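Local coordinates for protein 361aa long hypothetical D-aminopeptidase (Pyrococcus horikoshii, PDB 2DRH) that probably acts as an aminopeptidase of the S58 (DmpA-like) peptidase family, releasing amino-terminal residues from peptides, and assembles from four chains, at residues 2-7 with 319-324; 177-182 with 267-272; 330-335 with 340-345. All coordinates share one frame; numbering follows the deposited sequence.

Contact 1: residues 2-7 with 319-324; sequences KAQELG and VEEAII
Gln4 and Glu321 make the polar half of this contact, where the start of the chain lies against helix 309-328. The amide NE2 of Gln4 stands 2.8 Å from OE1 of Glu321, but the hydrogen bond is weak, bent to 123° at the hydrogen. The two side chains cross at about a right angle, their flat ends turned 38° from each other. Glutamine suits the place because its chain, bent at chi2, turns the amide back to the helix. Glu321 reaches outward with CG anti to the backbone N (chi1 -159°) and an extended chain beyond. Its firmer partner is Arg190, in a salt bridge to OE1, while Asn19 and Asn325 donate to OE2.

The apolar half is small: CB of Ala3 points at the helix and rests 4.0 Å from CG of Glu321, a methyl short enough for close approach.

Replacing Glu321 with an alanine would probably leave Arg190 without this charge partner and the Gln4 amide without its acceptor.

A buried carboxylate with a salt bridge and several amide donors is likely to stay ionised, so the amino-terminal segment is tied to a charged and polar cluster built round the helix carboxylate, alongside apolar packing of Ala3 and Leu6 on Leu328.

Contact 2: residues 177-182 with 267-272; sequences SAFEFK and ARTGGY
Phe179, at the head of a tight type I' beta hairpin, pushes its ring against the end of helix 252-268, where Gly270, with its positive phi, ends the helix in a Schellman motif. The turn runs from Ala178 to Phe181, and both of its central residues, Phe179 and Glu180, have positive phi. With CG beside its own backbone N (chi1 -63°), Phe179 sends the ring out from the hairpin. Phenylalanine suits this buried place because it is broad and apolar: Phe209 meets it edge-to-face, and Leu215 and Leu327 pack on it too.

Along the second segment, Ala267 lies in the last helical turn, and its carbonyl O accepts from Gly270 N at 3.1 Å. Next to it, Arg268 turns to Glu320 for a salt bridge; Ala267 and Arg268 also meet the second subunit, a further copy of the protein.

Thr269 is the first residue to touch the ring. The outermost ring carbon, Phe179 CZ, comes to 3.2 Å from the carbonyl O of Thr269, which approaches the ring obliquely. Its OG1 sits between the backbone N and the carbonyl carbon (chi1 65°) and bonds to the carbonyl of Leu266, so the hydroxyl is satisfied within the helix end although it lies 4.0 Å from Phe179 CZ. A threonine fits well here, since OG1 can turn back to the helix.

Gly270 follows with phi 106°, backbone angles at which a beta carbon would press on the preceding carbonyl. Such a carbon would also lie only 3.4 Å from Phe179 CE1, so the ring as well as the backbone depends on the missing side chain. The carbonyl O of Gly270 lies at the ring's edge, near its plane, 3.9 Å from Phe179 CE1.

Contact 3: residues 330-335 with 340-345; sequences ARTMDG and VRYALP
Residues 330-335 and 340-345 run antiparallel, 162° apart in direction, as the two arms of a short beta hairpin. Met333 and Arg341 form its hydrogen-bonded pair: Met333 N donates to Arg341 O at 3.0 Å, and Arg341 N returns a bond to Met333 O at 3.1 Å. Asp334 and Val340 follow as a non-hydrogen-bonded pair, and CA-H groups of Thr332 and Val340 add contacts to the same two carbonyls.

On the face of Asp334 and Val340, CB of the aspartate meets CG1 of the valine at 3.6 Å, a methyl of the branched valine against the aspartate's methylene. Just before Met333, Thr332 serves two purposes. Its OG1, anti to the carbonyl carbon (chi1 -66°), accepts from Ala343 N over 3.1 Å in a nearly straight bond of 167°. Its CG2 meanwhile touches CD2 of Tyr342 at 3.6 Å, coming obliquely to the ring. Threonine suits the spot because one branch point supplies both the acceptor and the methyl. On the other face, Arg341 carries its guanidinium away to the carbonyls of Gly231 and Gly233.

Next to the backbone pair of Met333 and Arg341, the threonine hydroxyl thus in effect adds a side-chain bond to the two backbone bonds of the hairpin.

How the contacts relate
Contact 1 and contact 2 lie 14 Å apart between centres, and so do contacts 2 and 3, while contacts 1 and 3 are 18 Å apart without touching. Segments 177-182 and 267-272 fall between the two segments of contact 1 in sequence, whereas contact 3 comes after both. Helix 309-328 carries half of contact 1, meets the end of helix 252-268 through the Glu320-Arg268 salt bridge, and leads on to the hairpin of contact 3. That hairpin joins strand 181-182 of contact 2 through a probable hydrogen bond from Lys182 N to Tyr342 O. Contact 2 therefore connects the other two, linking the helix that the amino-terminal segment packs on to the late hairpin.

Contact 1: residues 2-7 with 319-324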
ATOM      1  N   LYS A   2      28.732  22.020 -10.173  1.00 45.20           N
ATOM      2  CA  LYS A   2      27.446  22.043  -9.486  1.00 43.83           C
ATOM      3  C   LYS A   2      26.731  23.380  -9.658  1.00 43.15           C
ATOM      4  O   LYS A   2      27.360  24.403  -9.910  1.00 42.15           O
ATOM      5  CB  LYS A   2      27.651  21.755  -7.997  1.00 43.03           C
ATOM      6  CG  LYS A   2      28.599  20.593  -7.711  1.00 42.19           C
ATOM      7  CD  LYS A   2      28.023  19.253  -8.133  1.00 39.99           C
ATOM      8  CE  LYS A   2      26.991  18.754  -7.137  1.00 38.84           C
ATOM      9  NZ  LYS A   2      27.593  18.420  -5.819  1.00 38.66           N
ATOM     10  N   ALA A   3      25.411  23.360  -9.505  1.00 42.98           N
ATOM     11  CA  ALA A   3      24.590  24.558  -9.652  1.00 43.63           C
ATOM     12  C   ALA A   3      25.077  25.745  -8.823  1.00 44.40           C
ATOM     13  O   ALA A   3      24.982  26.888  -9.267  1.00 43.32           O
ATOM     14  CB  ALA A   3      23.140  24.238  -9.294  1.00 42.78           C
ATOM     15  N   GLN A   4      25.589  25.478  -7.624  1.00 45.79           N
ATOM     16  CA  GLN A   4      26.075  26.548  -6.752  1.00 48.17           C
ATOM     17  C   GLN A   4      27.095  27.420  -7.475  1.00 48.69           C
ATOM     18  O   GLN A   4      26.873  28.613  -7.677  1.00 48.71           O
ATOM     19  CB  GLN A   4      26.719  25.962  -5.490  1.00 49.53           C
ATOM     20  CG  GLN A   4      25.808  25.060  -4.668  1.00 52.06           C
ATOM     21  CD  GLN A   4      24.565  25.772  -4.169  1.00 53.75           C
ATOM     22  OE1 GLN A   4      24.647  26.838  -3.555  1.00 55.20           O
ATOM     23  NE2 GLN A   4      23.400  25.178  -4.421  1.00 54.46           N
ATOM     24  N   GLU A   5      28.208  26.807  -7.871  1.00 48.97           N
ATOM     25  CA  GLU A   5      29.285  27.502  -8.572  1.00 49.10           C
ATOM     26  C   GLU A   5      28.829  28.215  -9.851  1.00 49.06           C
ATOM     27  O   GLU A   5      29.632  28.870 -10.521  1.00 49.11           O
ATOM     28  CB  GLU A   5      30.408  26.519  -8.921  1.00 50.20           C
ATOM     29  CG  GLU A   5      30.946  25.691  -7.755  1.00 52.27           C
ATOM     30  CD  GLU A   5      30.116  24.446  -7.470  1.00 53.79           C
ATOM     31  OE1 GLU A   5      28.962  24.580  -7.001  1.00 54.25           O
ATOM     32  OE2 GLU A   5      30.621  23.327  -7.720  1.00 53.47           O
ATOM     33  N   LEU A   6      27.553  28.077 -10.196  1.00 47.95           N
ATOM     34  CA  LEU A   6      27.009  28.729 -11.385  1.00 47.06           C
ATOM     35  C   LEU A   6      26.022  29.821 -11.001  1.00 46.65           C
ATOM     36  O   LEU A   6      25.416  30.454 -11.864  1.00 46.65           O
ATOM     37  CB  LEU A   6      26.306  27.716 -12.291  1.00 46.91           C
ATOM     38  CG  LEU A   6      27.183  26.747 -13.079  1.00 45.69           C
ATOM     39  CD1 LEU A   6      26.304  25.912 -13.993  1.00 46.08           C
ATOM     40  CD2 LEU A   6      28.200  27.524 -13.897  1.00 45.69           C
ATOM     41  N   GLY A   7      25.855  30.032  -9.702  1.00 46.07           N
ATOM     42  CA  GLY A   7      24.939  31.057  -9.240  1.00 45.11           C
ATOM     43  C   GLY A   7      23.486  30.626  -9.251  1.00 44.93           C
ATOM     44  O   GLY A   7      22.611  31.392  -8.844  1.00 45.38           O
ATOM     45  N   VAL A 319      16.929  16.877  -3.785  1.00 19.09           N
ATOM     46  CA  VAL A 319      16.658  16.084  -4.984  1.00 20.17           C
ATOM     47  C   VAL A 319      16.669  16.950  -6.236  1.00 17.55           C
ATOM     48  O   VAL A 319      17.311  16.602  -7.213  1.00 19.72           O
ATOM     49  CB  VAL A 319      15.297  15.348  -4.888  1.00 19.91           C
ATOM     50  CG1 VAL A 319      14.906  14.758  -6.267  1.00 19.40           C
ATOM     51  CG2 VAL A 319      15.393  14.228  -3.859  1.00 17.53           C
ATOM     52  N   GLU A 320      15.976  18.084  -6.203  1.00 19.20           N
ATOM     53  CA  GLU A 320      15.930  18.956  -7.373  1.00 19.81           C
ATOM     54  C   GLU A 320      17.325  19.372  -7.822  1.00 20.71           C
ATOM     55  O   GLU A 320      17.652  19.274  -9.008  1.00 17.48           O
ATOM     56  CB  GLU A 320      15.081  20.206  -7.106  1.00 20.20           C
ATOM     57  CG  GLU A 320      14.893  21.092  -8.343  1.00 20.71           C
ATOM     58  CD  GLU A 320      14.011  22.313  -8.094  1.00 22.90           C
ATOM     59  OE1 GLU A 320      13.166  22.273  -7.165  1.00 25.39           O
ATOM     60  OE2 GLU A 320      14.149  23.308  -8.842  1.00 20.20           O
ATOM     61  N   GLU A 321      18.153  19.838  -6.887  1.00 20.05           N
ATOM     62  CA  GLU A 321      19.488  20.247  -7.270  1.00 19.76           C
ATOM     63  C   GLU A 321      20.314  19.036  -7.691  1.00 19.63           C
ATOM     64  O   GLU A 321      21.067  19.106  -8.664  1.00 19.73           O
ATOM     65  CB  GLU A 321      20.202  20.991  -6.132  1.00 22.50           C
ATOM     66  CG  GLU A 321      21.364  21.860  -6.644  1.00 22.81           C
ATOM     67  CD  GLU A 321      22.372  22.240  -5.566  1.00 26.41           C
ATOM     68  OE1 GLU A 321      21.962  22.724  -4.489  1.00 27.80           O
ATOM     69  OE2 GLU A 321      23.585  22.058  -5.807  1.00 26.85           O
ATOM     70  N   ALA A 322      20.171  17.927  -6.968  1.00 18.50           N
ATOM     71  CA  ALA A 322      20.925  16.719  -7.289  1.00 19.91           C
ATOM     72  C   ALA A 322      20.680  16.284  -8.733  1.00 20.09           C
ATOM     73  O   ALA A 322      21.601  15.815  -9.406  1.00 22.63           O
ATOM     74  CB  ALA A 322      20.559  15.593  -6.337  1.00 16.51           C
ATOM     75  N   ILE A 323      19.445  16.435  -9.203  1.00 19.71           N
ATOM     76  CA  ILE A 323      19.112  16.063 -10.572  1.00 19.30           C
ATOM     77  C   ILE A 323      19.845  16.983 -11.534  1.00 21.22           C
ATOM     78  O   ILE A 323      20.492  16.521 -12.476  1.00 21.54           O
ATOM     79  CB  ILE A 323      17.590  16.158 -10.833  1.00 19.19           C
ATOM     80  CG1 ILE A 323      16.864  15.076 -10.027  1.00 18.55           C
ATOM     81  CG2 ILE A 323      17.299  16.006 -12.334  1.00 17.44           C
ATOM     82  CD1 ILE A 323      15.350  15.166 -10.083  1.00 16.34           C
ATOM     83  N   ILE A 324      19.753  18.288 -11.292  1.00 20.27           N
ATOM     84  CA  ILE A 324      20.426  19.253 -12.151  1.00 22.48           C
ATOM     85  C   ILE A 324      21.943  19.000 -12.165  1.00 23.19           C
ATOM     86  O   ILE A 324      22.566  18.977 -13.234  1.00 22.78           O
ATOM     87  CB  ILE A 324      20.131  20.706 -11.691  1.00 22.85           C
ATOM     88  CG1 ILE A 324      18.626  20.978 -11.784  1.00 22.27           C
ATOM     89  CG2 ILE A 324      20.914  21.700 -12.532  1.00 22.71           C
ATOM     90  CD1 ILE A 324      17.999  20.620 -13.129  1.00 24.73           C
TER

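Contact 2: residues 177-182 with 267-272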
ATOM      1  N   SER A 177      20.869   8.544 -19.702  1.00 23.21           N
ATOM      2  CA  SER A 177      20.380   9.695 -20.454  1.00 22.98           C
ATOM      3  C   SER A 177      19.298  10.415 -19.656  1.00 23.49           C
ATOM      4  O   SER A 177      18.441   9.774 -19.058  1.00 23.19           O
ATOM      5  CB  SER A 177      19.771   9.242 -21.788  1.00 23.36           C
ATOM      6  OG  SER A 177      20.701   8.515 -22.557  1.00 23.50           O
ATOM      7  N   ALA A 178      19.333  11.744 -19.659  1.00 25.16           N
ATOM      8  CA  ALA A 178      18.337  12.543 -18.949  1.00 23.97           C
ATOM      9  C   ALA A 178      17.972  13.765 -19.788  1.00 24.51           C
ATOM     10  O   ALA A 178      18.843  14.567 -20.137  1.00 23.83           O
ATOM     11  CB  ALA A 178      18.882  12.984 -17.595  1.00 24.00           C
ATOM     12  N   PHE A 179      16.688  13.895 -20.121  1.00 22.29           N
ATOM     13  CA  PHE A 179      16.217  15.022 -20.924  1.00 22.63           C
ATOM     14  C   PHE A 179      16.944  15.066 -22.262  1.00 22.71           C
ATOM     15  O   PHE A 179      17.120  16.129 -22.853  1.00 22.06           O
ATOM     16  CB  PHE A 179      16.443  16.335 -20.167  1.00 21.56           C
ATOM     17  CG  PHE A 179      15.679  16.426 -18.883  1.00 24.30           C
ATOM     18  CD1 PHE A 179      14.296  16.608 -18.892  1.00 22.49           C
ATOM     19  CD2 PHE A 179      16.331  16.293 -17.660  1.00 22.67           C
ATOM     20  CE1 PHE A 179      13.574  16.654 -17.701  1.00 23.30           C
ATOM     21  CE2 PHE A 179      15.618  16.336 -16.464  1.00 23.78           C
ATOM     22  CZ  PHE A 179      14.239  16.517 -16.485  1.00 23.17           C
ATOM     23  N   GLU A 180      17.367  13.897 -22.724  1.00 22.12           N
ATOM     24  CA  GLU A 180      18.080  13.764 -23.986  1.00 24.40           C
ATOM     25  C   GLU A 180      19.422  14.481 -24.015  1.00 23.25           C
ATOM     26  O   GLU A 180      19.919  14.888 -25.063  1.00 23.96           O
ATOM     27  CB  GLU A 180      17.178  14.179 -25.153  1.00 22.00           C
ATOM     28  CG  GLU A 180      15.974  13.262 -25.244  1.00 23.79           C
ATOM     29  CD  GLU A 180      15.027  13.602 -26.375  1.00 24.00           C
ATOM     30  OE1 GLU A 180      15.381  13.366 -27.551  1.00 24.26           O
ATOM     31  OE2 GLU A 180      13.926  14.103 -26.076  1.00 22.32           O
ATOM     32  N   PHE A 181      19.995  14.615 -22.824  1.00 24.91           N
ATOM     33  CA  PHE A 181      21.321  15.175 -22.617  1.00 22.68           C
ATOM     34  C   PHE A 181      21.968  14.022 -21.858  1.00 24.31           C
ATOM     35  O   PHE A 181      21.282  13.055 -21.507  1.00 23.04           O
ATOM     36  CB  PHE A 181      21.278  16.418 -21.727  1.00 23.18           C
ATOM     37  CG  PHE A 181      20.765  17.652 -22.423  1.00 22.36           C
ATOM     38  CD1 PHE A 181      21.428  18.167 -23.533  1.00 23.56           C
ATOM     39  CD2 PHE A 181      19.641  18.321 -21.944  1.00 22.22           C
ATOM     40  CE1 PHE A 181      20.980  19.339 -24.155  1.00 23.49           C
ATOM     41  CE2 PHE A 181      19.183  19.490 -22.555  1.00 20.71           C
ATOM     42  CZ  PHE A 181      19.853  20.001 -23.662  1.00 20.50           C
ATOM     43  N   LYS A 182      23.268  14.090 -21.605  1.00 24.39           N
ATOM     44  CA  LYS A 182      23.901  13.005 -20.873  1.00 23.71           C
ATOM     45  C   LYS A 182      23.392  13.044 -19.437  1.00 23.88           C
ATOM     46  O   LYS A 182      23.304  14.116 -18.835  1.00 24.25           O
ATOM     47  CB  LYS A 182      25.417  13.161 -20.883  1.00 23.99           C
ATOM     48  CG  LYS A 182      26.158  11.995 -20.248  1.00 24.90           C
ATOM     49  CD  LYS A 182      25.988  10.719 -21.066  1.00 25.19           C
ATOM     50  CE  LYS A 182      26.605   9.519 -20.350  1.00 23.10           C
ATOM     51  NZ  LYS A 182      26.007   9.343 -18.999  1.00 20.59           N
ATOM     52  N   ALA A 267       9.571  16.284  -9.837  1.00 20.87           N
ATOM     53  CA  ALA A 267       8.552  16.990 -10.612  1.00 20.41           C
ATOM     54  C   ALA A 267       8.964  18.402 -11.019  1.00 21.98           C
ATOM     55  O   ALA A 267       8.651  18.858 -12.123  1.00 19.64           O
ATOM     56  CB  ALA A 267       7.261  17.051  -9.819  1.00 20.38           C
ATOM     57  N   ARG A 268       9.664  19.087 -10.117  1.00 21.76           N
ATOM     58  CA  ARG A 268      10.105  20.450 -10.343  1.00 22.49           C
ATOM     59  C   ARG A 268      11.177  20.609 -11.424  1.00 22.16           C
ATOM     60  O   ARG A 268      11.361  21.702 -11.939  1.00 23.56           O
ATOM     61  CB  ARG A 268      10.563  21.075  -9.014  1.00 23.06           C
ATOM     62  CG  ARG A 268       9.393  21.399  -8.076  1.00 24.27           C
ATOM     63  CD  ARG A 268       9.842  21.940  -6.713  1.00 26.69           C
ATOM     64  NE  ARG A 268      10.471  23.258  -6.794  1.00 27.40           N
ATOM     65  CZ  ARG A 268       9.813  24.415  -6.814  1.00 28.67           C
ATOM     66  NH1 ARG A 268       8.486  24.436  -6.756  1.00 26.96           N
ATOM     67  NH2 ARG A 268      10.486  25.559  -6.883  1.00 28.70           N
ATOM     68  N   THR A 269      11.881  19.534 -11.771  1.00 20.53           N
ATOM     69  CA  THR A 269      12.883  19.615 -12.824  1.00 19.38           C
ATOM     70  C   THR A 269      12.270  19.167 -14.158  1.00 19.73           C
ATOM     71  O   THR A 269      12.949  19.153 -15.184  1.00 17.59           O
ATOM     72  CB  THR A 269      14.115  18.713 -12.545  1.00 20.64           C
ATOM     73  OG1 THR A 269      13.711  17.338 -12.557  1.00 19.71           O
ATOM     74  CG2 THR A 269      14.750  19.051 -11.196  1.00 21.76           C
ATOM     75  N   GLY A 270      10.986  18.815 -14.144  1.00 20.12           N
ATOM     76  CA  GLY A 270      10.333  18.361 -15.362  1.00 19.47           C
ATOM     77  C   GLY A 270      10.085  16.856 -15.393  1.00 21.54           C
ATOM     78  O   GLY A 270       9.865  16.273 -16.467  1.00 19.70           O
ATOM     79  N   GLY A 271      10.126  16.222 -14.222  1.00 19.20           N
ATOM     80  CA  GLY A 271       9.891  14.789 -14.137  1.00 18.27           C
ATOM     81  C   GLY A 271       8.406  14.490 -13.992  1.00 19.89           C
ATOM     82  O   GLY A 271       7.793  14.838 -12.975  1.00 18.12           O
ATOM     83  N   TYR A 272       7.833  13.836 -15.007  1.00 19.33           N
ATOM     84  CA  TYR A 272       6.413  13.503 -15.025  1.00 18.66           C
ATOM     85  C   TYR A 272       6.102  12.023 -14.796  1.00 19.29           C
ATOM     86  O   TYR A 272       4.932  11.620 -14.817  1.00 17.88           O
ATOM     87  CB  TYR A 272       5.787  13.942 -16.358  1.00 19.32           C
ATOM     88  CG  TYR A 272       5.866  15.436 -16.618  1.00 20.14           C
ATOM     89  CD1 TYR A 272       7.005  16.006 -17.183  1.00 21.05           C
ATOM     90  CD2 TYR A 272       4.815  16.278 -16.266  1.00 19.57           C
ATOM     91  CE1 TYR A 272       7.094  17.378 -17.390  1.00 21.80           C
ATOM     92  CE2 TYR A 272       4.893  17.653 -16.468  1.00 19.90           C
ATOM     93  CZ  TYR A 272       6.036  18.198 -17.028  1.00 21.80           C
ATOM     94  OH  TYR A 272       6.128  19.565 -17.213  1.00 23.87           O
TER

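Contact 3: residues 330-335 with 340-345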
ATOM      1  N   ALA A 330      27.781  15.773 -15.974  1.00 28.09           N
ATOM      2  CA  ALA A 330      27.934  14.805 -17.061  1.00 28.53           C
ATOM      3  C   ALA A 330      28.726  15.347 -18.256  1.00 30.46           C
ATOM      4  O   ALA A 330      28.587  16.512 -18.644  1.00 30.80           O
ATOM      5  CB  ALA A 330      26.566  14.324 -17.528  1.00 28.31           C
ATOM      6  N   ARG A 331      29.561  14.491 -18.836  1.00 31.34           N
ATOM      7  CA  ARG A 331      30.363  14.864 -19.994  1.00 31.92           C
ATOM      8  C   ARG A 331      29.794  14.145 -21.214  1.00 30.78           C
ATOM      9  O   ARG A 331      29.338  13.016 -21.100  1.00 31.06           O
ATOM     10  CB  ARG A 331      31.819  14.445 -19.779  1.00 33.27           C
ATOM     11  CG  ARG A 331      32.026  12.941 -19.748  1.00 37.72           C
ATOM     12  CD  ARG A 331      33.469  12.584 -19.426  1.00 41.48           C
ATOM     13  NE  ARG A 331      33.704  11.143 -19.478  1.00 44.32           N
ATOM     14  CZ  ARG A 331      33.660  10.412 -20.589  1.00 47.07           C
ATOM     15  NH1 ARG A 331      33.390  10.981 -21.759  1.00 47.77           N
ATOM     16  NH2 ARG A 331      33.888   9.106 -20.534  1.00 47.68           N
ATOM     17  N   THR A 332      29.813  14.801 -22.370  1.00 31.20           N
ATOM     18  CA  THR A 332      29.296  14.204 -23.606  1.00 29.75           C
ATOM     19  C   THR A 332      29.782  12.764 -23.743  1.00 30.54           C
ATOM     20  O   THR A 332      30.860  12.419 -23.257  1.00 29.04           O
ATOM     21  CB  THR A 332      29.757  15.007 -24.843  1.00 28.36           C
ATOM     22  OG1 THR A 332      29.151  16.305 -24.819  1.00 26.61           O
ATOM     23  CG2 THR A 332      29.374  14.287 -26.142  1.00 26.81           C
ATOM     24  N   MET A 333      28.993  11.925 -24.409  1.00 31.33           N
ATOM     25  CA  MET A 333      29.371  10.526 -24.578  1.00 32.80           C
ATOM     26  C   MET A 333      28.681   9.794 -25.720  1.00 33.15           C
ATOM     27  O   MET A 333      27.473   9.927 -25.926  1.00 32.22           O
ATOM     28  CB  MET A 333      29.113   9.756 -23.289  1.00 33.28           C
ATOM     29  CG  MET A 333      29.347   8.266 -23.423  1.00 36.78           C
ATOM     30  SD  MET A 333      29.254   7.439 -21.847  1.00 40.72           S
ATOM     31  CE  MET A 333      30.835   7.958 -21.144  1.00 38.57           C
ATOM     32  N   ASP A 334      29.464   9.003 -26.448  1.00 33.68           N
ATOM     33  CA  ASP A 334      28.951   8.220 -27.560  1.00 34.60           C
ATOM     34  C   ASP A 334      28.790   6.792 -27.065  1.00 34.10           C
ATOM     35  O   ASP A 334      29.424   6.393 -26.087  1.00 35.37           O
ATOM     36  CB  ASP A 334      29.930   8.245 -28.730  1.00 35.89           C
ATOM     37  CG  ASP A 334      31.214   7.509 -28.422  1.00 38.56           C
ATOM     38  OD1 ASP A 334      31.928   7.917 -27.485  1.00 41.80           O
ATOM     39  OD2 ASP A 334      31.508   6.515 -29.114  1.00 40.23           O
ATOM     40  N   GLY A 335      27.947   6.020 -27.739  1.00 32.84           N
ATOM     41  CA  GLY A 335      27.737   4.648 -27.319  1.00 32.01           C
ATOM     42  C   GLY A 335      27.369   3.730 -28.463  1.00 30.47           C
ATOM     43  O   GLY A 335      27.697   3.999 -29.616  1.00 30.92           O
ATOM     44  N   VAL A 340      24.624   9.182 -29.404  1.00 29.35           N
ATOM     45  CA  VAL A 340      25.348  10.154 -28.591  1.00 28.97           C
ATOM     46  C   VAL A 340      24.442  11.092 -27.796  1.00 27.02           C
ATOM     47  O   VAL A 340      23.390  11.514 -28.272  1.00 22.90           O
ATOM     48  CB  VAL A 340      26.307  11.025 -29.451  1.00 31.04           C
ATOM     49  CG1 VAL A 340      27.274  10.137 -30.225  1.00 32.94           C
ATOM     50  CG2 VAL A 340      25.509  11.899 -30.403  1.00 32.82           C
ATOM     51  N   ARG A 341      24.872  11.394 -26.573  1.00 25.75           N
ATOM     52  CA  ARG A 341      24.164  12.296 -25.672  1.00 26.08           C
ATOM     53  C   ARG A 341      25.192  13.343 -25.274  1.00 25.66           C
ATOM     54  O   ARG A 341      26.262  13.003 -24.762  1.00 24.44           O
ATOM     55  CB  ARG A 341      23.680  11.571 -24.406  1.00 25.84           C
ATOM     56  CG  ARG A 341      22.587  10.534 -24.609  1.00 26.72           C
ATOM     57  CD  ARG A 341      21.332  11.117 -25.247  1.00 26.40           C
ATOM     58  NE  ARG A 341      20.169  10.276 -24.971  1.00 27.91           N
ATOM     59  CZ  ARG A 341      19.024  10.317 -25.650  1.00 26.11           C
ATOM     60  NH1 ARG A 341      18.873  11.159 -26.660  1.00 24.17           N
ATOM     61  NH2 ARG A 341      18.025   9.513 -25.310  1.00 26.53           N
ATOM     62  N   TYR A 342      24.868  14.610 -25.513  1.00 25.69           N
ATOM     63  CA  TYR A 342      25.772  15.699 -25.193  1.00 25.18           C
ATOM     64  C   TYR A 342      25.485  16.285 -23.830  1.00 24.32           C
ATOM     65  O   TYR A 342      24.338  16.367 -23.410  1.00 22.82           O
ATOM     66  CB  TYR A 342      25.673  16.806 -26.242  1.00 25.73           C
ATOM     67  CG  TYR A 342      26.085  16.373 -27.624  1.00 27.58           C
ATOM     68  CD1 TYR A 342      25.193  15.702 -28.462  1.00 27.58           C
ATOM     69  CD2 TYR A 342      27.373  16.625 -28.093  1.00 28.79           C
ATOM     70  CE1 TYR A 342      25.580  15.294 -29.738  1.00 30.08           C
ATOM     71  CE2 TYR A 342      27.770  16.221 -29.363  1.00 30.17           C
ATOM     72  CZ  TYR A 342      26.871  15.558 -30.179  1.00 29.83           C
ATOM     73  OH  TYR A 342      27.269  15.155 -31.434  1.00 32.89           O
ATOM     74  N   ALA A 343      26.544  16.701 -23.146  1.00 26.03           N
ATOM     75  CA  ALA A 343      26.409  17.292 -21.827  1.00 26.00           C
ATOM     76  C   ALA A 343      25.697  18.624 -21.954  1.00 27.07           C
ATOM     77  O   ALA A 343      25.908  19.361 -22.918  1.00 27.12           O
ATOM     78  CB  ALA A 343      27.775  17.499 -21.209  1.00 27.01           C
ATOM     79  N   LEU A 344      24.844  18.928 -20.984  1.00 27.58           N
ATOM     80  CA  LEU A 344      24.112  20.188 -20.976  1.00 27.04           C
ATOM     81  C   LEU A 344      25.102  21.350 -21.095  1.00 26.42           C
ATOM     82  O   LEU A 344      25.984  21.506 -20.253  1.00 29.24           O
ATOM     83  CB  LEU A 344      23.332  20.307 -19.666  1.00 27.03           C
ATOM     84  CG  LEU A 344      22.409  21.505 -19.455  1.00 25.58           C
ATOM     85  CD1 LEU A 344      21.203  21.406 -20.387  1.00 24.20           C
ATOM     86  CD2 LEU A 344      21.962  21.523 -17.999  1.00 25.89           C
ATOM     87  N   PRO A 345      24.975  22.177 -22.147  1.00 26.43           N
ATOM     88  CA  PRO A 345      25.876  23.322 -22.347  1.00 24.88           C
ATOM     89  C   PRO A 345      25.758  24.371 -21.234  1.00 24.53           C
ATOM     90  O   PRO A 345      24.826  25.174 -21.220  1.00 21.32           O
ATOM     91  CB  PRO A 345      25.446  23.858 -23.711  1.00 24.22           C
ATOM     92  CG  PRO A 345      23.990  23.500 -23.769  1.00 24.67           C
ATOM     93  CD  PRO A 345      24.002  22.085 -23.249  1.00 26.45           C
TER